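PDB 2W40: glycerol kinase, putative from Plasmodium falciparum, which probably catalyses the ATP-dependent phosphorylation of glycerol to sn-glycerol 3-phosphate, the entry step of glycerol degradation, as a member of the FGGY kinase family. Local coordinates for residues C[111-114]-C[115-118]; C[120-123]-C[124-127]. All blocks are in the same frame, centred on the assembly; numbering follows the deposited sequence. Where two conformers were deposited one is given.

Contact 1: C[111-114]-C[115-118]; sequences EELV and TEFS
Ser118 grips the carbonyl of Val114 twice, its OG and its N each lying 2.8 Å from Val114 O. The two donors come from opposite faces of the carbonyl plane: the hydroxyl stands 43° out of it, whereas the amide is tilted about half as much. With OG beside its own backbone N (chi1 -57°), the serine hydroxyl folds back over the preceding turn, where it also passes Val114 CG1. Three more i to i+4 bonds follow: Thr115 N to Glu111 O, Glu116 N to Glu112 O, and Phe117 N to Leu113 O at 2.9 Å, the first and last nearly straight at the hydrogen. Thr115 OG1 lies 3.2 Å from Glu111 O. On another side of the helix, Leu113 and Phe117 run alongside each other, and the methyl CD2 of the leucine meets the ring at CE1 (4.1 Å). That methyl also lies 3.8 Å from Glu116 OE1. Helix 140-149 receives this apolar side: Leu113, Val114 and Phe117 all reach Phe141, whose ring stands edge-to-face to that of Phe117. Glu111 forms a salt bridge to Arg365. The helix is thus amphipathic, and near its C-terminal end the serine hydroxyl supplies a carbonyl with a second donor.

Contact 2: C[120-123]-C[124-127]; sequences KYNN and NDIQ
Asn122 occupies the N-cap of helix 123-130, and its carbonyl opens the helical bonding: Ile126 N donates to Asn122 O at 3.2 Å, nearly in line with the C=O bond. A weak bond from Asp125 N, bent to 126° at the hydrogen, shares the same oxygen. The next i to i+4 bond runs from Gln127 N to Asn123 O at 3.0 Å. Ahead of the cap, Tyr121 has an extended backbone. Among the side chains, the Asn122 amide and the Asp125 carboxylate stack with their planes 21° apart, although the two side chains cross at about a right angle; Asp125 OD2 comes 3.6 Å from Asn122 CB. Ile126 turns inward to the incoming chain. Its CG1, held beside the backbone N, packs 3.5 Å from Asn122 O, and CD1 lies 4.2 Å from Tyr121 CB, giving a small apolar touch across the cap. Gln127 sends its amide NE2 to Ser285 O, linking the first turn to a distant part of the chain. Beyond these segments, Ile126 and Tyr121 both rest on Ile207 of helix 202-207, while Phe134 and Leu191, from loops, pack on the buried isoleucine.

How the contacts relate
Contacts 1 and 2 follow in series along the chain, the first within helix 111-118 and the second at the start of helix 123-130, with centres about 13 Å apart. They touch where Asn123 ND2 packs 3.6 Å from Ser118 O, and a long, weak ion pair between Lys120 NZ and Glu116 OE2 also spans them. Phe134 joins them further, being touched by Phe117 and Ser118 from contact 1 and by Ile126 from contact 2. Both lie away from the residues that bind ADP. A bound glycerol lies about 12 Å from the side chain of Phe117, and one lies about 10 Å from that of Tyr121, too far for direct contact.

Contact 1: C[111-114]-C[115-118]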
ATOM      1  N   GLU C 111      -1.176 -23.570   4.614  1.00 12.67           N
ATOM      2  CA  GLU C 111       0.003 -23.468   3.705  1.00 13.18           C
ATOM      3  C   GLU C 111       1.081 -24.474   4.107  1.00 14.21           C
ATOM      4  O   GLU C 111       1.587 -25.204   3.295  1.00 14.10           O
ATOM      5  CB  GLU C 111       0.533 -22.030   3.732  1.00 14.89           C
ATOM      6  CG  GLU C 111       1.830 -21.742   2.916  1.00 14.10           C
ATOM      7  CD  GLU C 111       2.372 -20.279   3.088  1.00 18.55           C
ATOM      8  OE1 GLU C 111       1.731 -19.376   3.735  1.00 18.49           O
ATOM      9  OE2 GLU C 111       3.463 -20.002   2.546  1.00 23.01           O
ATOM     10  N   GLU C 112       1.452 -24.460   5.391  0.50 15.01           N
ATOM     11  CA  GLU C 112       2.528 -25.351   5.881  0.50 14.88           C
ATOM     12  C   GLU C 112       2.241 -26.864   5.654  0.50 13.50           C
ATOM     13  O   GLU C 112       3.100 -27.610   5.126  0.50 14.33           O
ATOM     14  CB  GLU C 112       2.902 -25.036   7.357  0.50 16.10           C
ATOM     15  CG  GLU C 112       3.861 -26.062   7.948  0.50 17.46           C
ATOM     16  CD  GLU C 112       4.341 -25.757   9.376  0.50 18.80           C
ATOM     17  OE1 GLU C 112       3.676 -24.988  10.127  0.50 22.72           O
ATOM     18  OE2 GLU C 112       5.369 -26.348   9.756  0.50 22.91           O
ATOM     19  N   LEU C 113       1.003 -27.274   5.957  1.00 12.33           N
ATOM     20  CA  LEU C 113       0.474 -28.656   5.736  1.00 11.31           C
ATOM     21  C   LEU C 113       0.509 -29.023   4.310  1.00  9.92           C
ATOM     22  O   LEU C 113       0.905 -30.163   3.964  1.00 11.93           O
ATOM     23  CB  LEU C 113      -0.969 -28.935   6.279  1.00 12.97           C
ATOM     24  CG  LEU C 113      -1.159 -29.124   7.734  1.00 13.98           C
ATOM     25  CD1 LEU C 113      -2.722 -28.945   7.956  1.00 13.76           C
ATOM     26  CD2 LEU C 113      -0.567 -30.480   8.117  1.00 16.42           C
ATOM     27  N   VAL C 114       0.050 -28.099   3.439  1.00 10.83           N
ATOM     28  CA  VAL C 114       0.110 -28.416   2.002  1.00 10.03           C
ATOM     29  C   VAL C 114       1.553 -28.649   1.484  1.00 10.72           C
ATOM     30  O   VAL C 114       1.798 -29.575   0.776  1.00 11.58           O
ATOM     31  CB  VAL C 114      -0.648 -27.328   1.159  1.00 10.04           C
ATOM     32  CG1 VAL C 114      -0.391 -27.455  -0.358  1.00 11.18           C
ATOM     33  CG2 VAL C 114      -2.161 -27.316   1.529  1.00  9.11           C
ATOM     34  N   THR C 115       2.513 -27.816   1.914  1.00 12.54           N
ATOM     35  CA  THR C 115       3.929 -28.021   1.619  1.00 13.93           C
ATOM     36  C   THR C 115       4.395 -29.401   2.094  1.00 14.21           C
ATOM     37  O   THR C 115       4.959 -30.183   1.316  1.00 16.05           O
ATOM     38  CB  THR C 115       4.727 -26.917   2.225  1.00 14.74           C
ATOM     39  OG1 THR C 115       4.279 -25.697   1.657  1.00 17.53           O
ATOM     40  CG2 THR C 115       6.277 -27.116   1.990  1.00 17.46           C
ATOM     41  N   GLU C 116       3.993 -29.787   3.280  1.00 14.77           N
ATOM     42  CA  GLU C 116       4.383 -31.112   3.847  1.00 15.73           C
ATOM     43  C   GLU C 116       3.826 -32.310   3.092  1.00 13.91           C
ATOM     44  O   GLU C 116       4.559 -33.262   2.673  1.00 17.35           O
ATOM     45  CB  GLU C 116       3.987 -31.177   5.308  1.00 14.57           C
ATOM     46  CG  GLU C 116       4.239 -32.535   5.919  1.00 18.76           C
ATOM     47  CD  GLU C 116       3.486 -32.886   7.170  1.00 22.65           C
ATOM     48  OE1 GLU C 116       2.852 -32.043   7.820  1.00 27.02           O
ATOM     49  OE2 GLU C 116       3.572 -34.081   7.492  1.00 33.42           O
ATOM     50  N   PHE C 117       2.485 -32.257   2.835  1.00 11.38           N
ATOM     51  CA  PHE C 117       1.866 -33.331   2.146  1.00 12.52           C
ATOM     52  C   PHE C 117       2.247 -33.401   0.699  1.00 11.84           C
ATOM     53  O   PHE C 117       2.317 -34.523   0.093  1.00 13.71           O
ATOM     54  CB  PHE C 117       0.327 -33.210   2.269  1.00 11.98           C
ATOM     55  CG  PHE C 117      -0.234 -33.792   3.553  1.00 12.97           C
ATOM     56  CD1 PHE C 117       0.244 -33.353   4.765  1.00 12.78           C
ATOM     57  CD2 PHE C 117      -1.145 -34.824   3.540  1.00 13.41           C
ATOM     58  CE1 PHE C 117      -0.237 -33.919   5.959  1.00 12.68           C
ATOM     59  CE2 PHE C 117      -1.652 -35.381   4.694  1.00 13.65           C
ATOM     60  CZ  PHE C 117      -1.179 -34.949   5.928  1.00 14.99           C
ATOM     61  N   SER C 118       2.422 -32.243   0.048  1.00 14.20           N
ATOM     62  CA  SER C 118       2.796 -32.256  -1.372  1.00 13.73           C
ATOM     63  C   SER C 118       4.091 -33.005  -1.660  1.00 14.36           C
ATOM     64  O   SER C 118       4.245 -33.570  -2.703  1.00 16.40           O
ATOM     65  CB  SER C 118       2.861 -30.877  -2.014  1.00 14.17           C
ATOM     66  OG  SER C 118       1.627 -30.139  -1.912  1.00 14.47           O
TER

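Contact 2: C[120-123]-C[124-127]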
ATOM      1  N   LYS C 120       4.991 -35.710  -0.216  1.00 15.31           N
ATOM      2  CA  LYS C 120       4.704 -37.121   0.061  1.00 17.09           C
ATOM      3  C   LYS C 120       3.800 -37.857  -0.877  1.00 14.88           C
ATOM      4  O   LYS C 120       3.672 -39.035  -0.750  1.00 17.00           O
ATOM      5  CB  LYS C 120       4.125 -37.249   1.489  1.00 18.00           C
ATOM      6  CG  LYS C 120       5.222 -36.936   2.543  1.00 25.02           C
ATOM      7  CD  LYS C 120       4.696 -37.116   3.969  1.00 26.83           C
ATOM      8  CE  LYS C 120       4.842 -35.859   4.858  1.00 34.32           C
ATOM      9  NZ  LYS C 120       5.772 -35.990   6.088  1.00 35.70           N
ATOM     10  N   TYR C 121       3.156 -37.149  -1.807  1.00 14.64           N
ATOM     11  CA  TYR C 121       2.213 -37.694  -2.773  1.00 13.91           C
ATOM     12  C   TYR C 121       2.572 -37.184  -4.202  1.00 13.36           C
ATOM     13  O   TYR C 121       3.112 -36.108  -4.383  1.00 13.43           O
ATOM     14  CB  TYR C 121       0.740 -37.333  -2.408  1.00 14.32           C
ATOM     15  CG  TYR C 121       0.338 -37.996  -1.115  1.00 12.84           C
ATOM     16  CD1 TYR C 121      -0.183 -39.237  -1.128  1.00 14.53           C
ATOM     17  CD2 TYR C 121       0.537 -37.365   0.091  1.00 14.48           C
ATOM     18  CE1 TYR C 121      -0.547 -39.884   0.096  1.00 16.62           C
ATOM     19  CE2 TYR C 121       0.177 -37.953   1.311  1.00 11.84           C
ATOM     20  CZ  TYR C 121      -0.343 -39.235   1.283  1.00 15.45           C
ATOM     21  OH  TYR C 121      -0.679 -39.884   2.414  1.00 16.23           O
ATOM     22  N   ASN C 122       2.280 -38.018  -5.171  1.00 13.01           N
ATOM     23  CA  ASN C 122       2.472 -37.729  -6.562  1.00 14.20           C
ATOM     24  C   ASN C 122       1.294 -36.778  -6.961  1.00 13.00           C
ATOM     25  O   ASN C 122       0.150 -37.178  -7.045  1.00 11.39           O
ATOM     26  CB  ASN C 122       2.403 -39.027  -7.346  1.00 13.81           C
ATOM     27  CG  ASN C 122       2.673 -38.903  -8.877  1.00 15.34           C
ATOM     28  OD1 ASN C 122       3.217 -39.861  -9.501  1.00 20.93           O
ATOM     29  ND2 ASN C 122       2.253 -37.826  -9.478  1.00 15.42           N
ATOM     30  N   ASN C 123       1.647 -35.554  -7.285  1.00 14.68           N
ATOM     31  CA  ASN C 123       0.610 -34.457  -7.604  1.00 16.14           C
ATOM     32  C   ASN C 123      -0.236 -34.921  -8.799  1.00 13.64           C
ATOM     33  O   ASN C 123      -1.443 -34.657  -8.806  1.00 12.17           O
ATOM     34  CB  ASN C 123       1.240 -33.067  -7.890  1.00 20.07           C
ATOM     35  CG  ASN C 123       2.435 -32.757  -6.967  1.00 28.69           C
ATOM     36  OD1 ASN C 123       3.518 -32.291  -7.452  1.00 37.92           O
ATOM     37  ND2 ASN C 123       2.244 -33.003  -5.599  1.00 29.86           N
ATOM     38  N   ASN C 124       0.326 -35.620  -9.788  1.00 11.66           N
ATOM     39  CA  ASN C 124      -0.467 -36.068 -10.952  1.00 13.62           C
ATOM     40  C   ASN C 124      -1.503 -37.131 -10.598  1.00 13.12           C
ATOM     41  O   ASN C 124      -2.582 -37.190 -11.166  1.00 14.47           O
ATOM     42  CB  ASN C 124       0.380 -36.592 -12.083  1.00 13.76           C
ATOM     43  CG  ASN C 124       1.385 -35.556 -12.578  1.00 22.71           C
ATOM     44  OD1 ASN C 124       1.337 -35.088 -13.763  1.00 28.91           O
ATOM     45  ND2 ASN C 124       2.362 -35.243 -11.711  1.00 26.39           N
ATOM     46  N   ASP C 125      -1.195 -37.944  -9.594  1.00 13.82           N
ATOM     47  CA  ASP C 125      -2.114 -38.904  -9.117  1.00 12.61           C
ATOM     48  C   ASP C 125      -3.269 -38.240  -8.380  1.00 10.80           C
ATOM     49  O   ASP C 125      -4.410 -38.648  -8.531  1.00 11.01           O
ATOM     50  CB  ASP C 125      -1.471 -39.872  -8.131  1.00 15.12           C
ATOM     51  CG  ASP C 125      -0.651 -40.969  -8.820  1.00 19.45           C
ATOM     52  OD1 ASP C 125      -0.680 -41.121 -10.067  1.00 24.64           O
ATOM     53  OD2 ASP C 125       0.026 -41.693  -8.056  1.00 25.86           O
ATOM     54  N   ILE C 126      -2.960 -37.248  -7.579  1.00  9.63           N
ATOM     55  CA  ILE C 126      -4.025 -36.477  -6.875  1.00  8.44           C
ATOM     56  C   ILE C 126      -4.976 -35.785  -7.920  1.00  8.64           C
ATOM     57  O   ILE C 126      -6.169 -35.785  -7.789  1.00 10.61           O
ATOM     58  CB  ILE C 126      -3.413 -35.493  -5.849  1.00  8.91           C
ATOM     59  CG1 ILE C 126      -2.454 -36.274  -4.878  1.00 11.58           C
ATOM     60  CG2 ILE C 126      -4.501 -34.616  -5.248  1.00  9.47           C
ATOM     61  CD1 ILE C 126      -3.105 -37.197  -4.028  1.00 11.82           C
ATOM     62  N   GLN C 127      -4.356 -35.237  -8.950  1.00  9.49           N
ATOM     63  CA  GLN C 127      -5.072 -34.520  -9.989  1.00  8.48           C
ATOM     64  C   GLN C 127      -5.938 -35.447 -10.768  1.00  9.56           C
ATOM     65  O   GLN C 127      -7.112 -35.143 -11.046  1.00  8.72           O
ATOM     66  CB  GLN C 127      -4.112 -33.734 -10.830  1.00  9.84           C
ATOM     67  CG  GLN C 127      -4.856 -32.880 -11.922  1.00 10.18           C
ATOM     68  CD  GLN C 127      -3.966 -32.430 -13.080  1.00  9.95           C
ATOM     69  OE1 GLN C 127      -2.894 -33.019 -13.399  1.00 13.83           O
ATOM     70  NE2 GLN C 127      -4.446 -31.390 -13.763  1.00 12.88           N
TER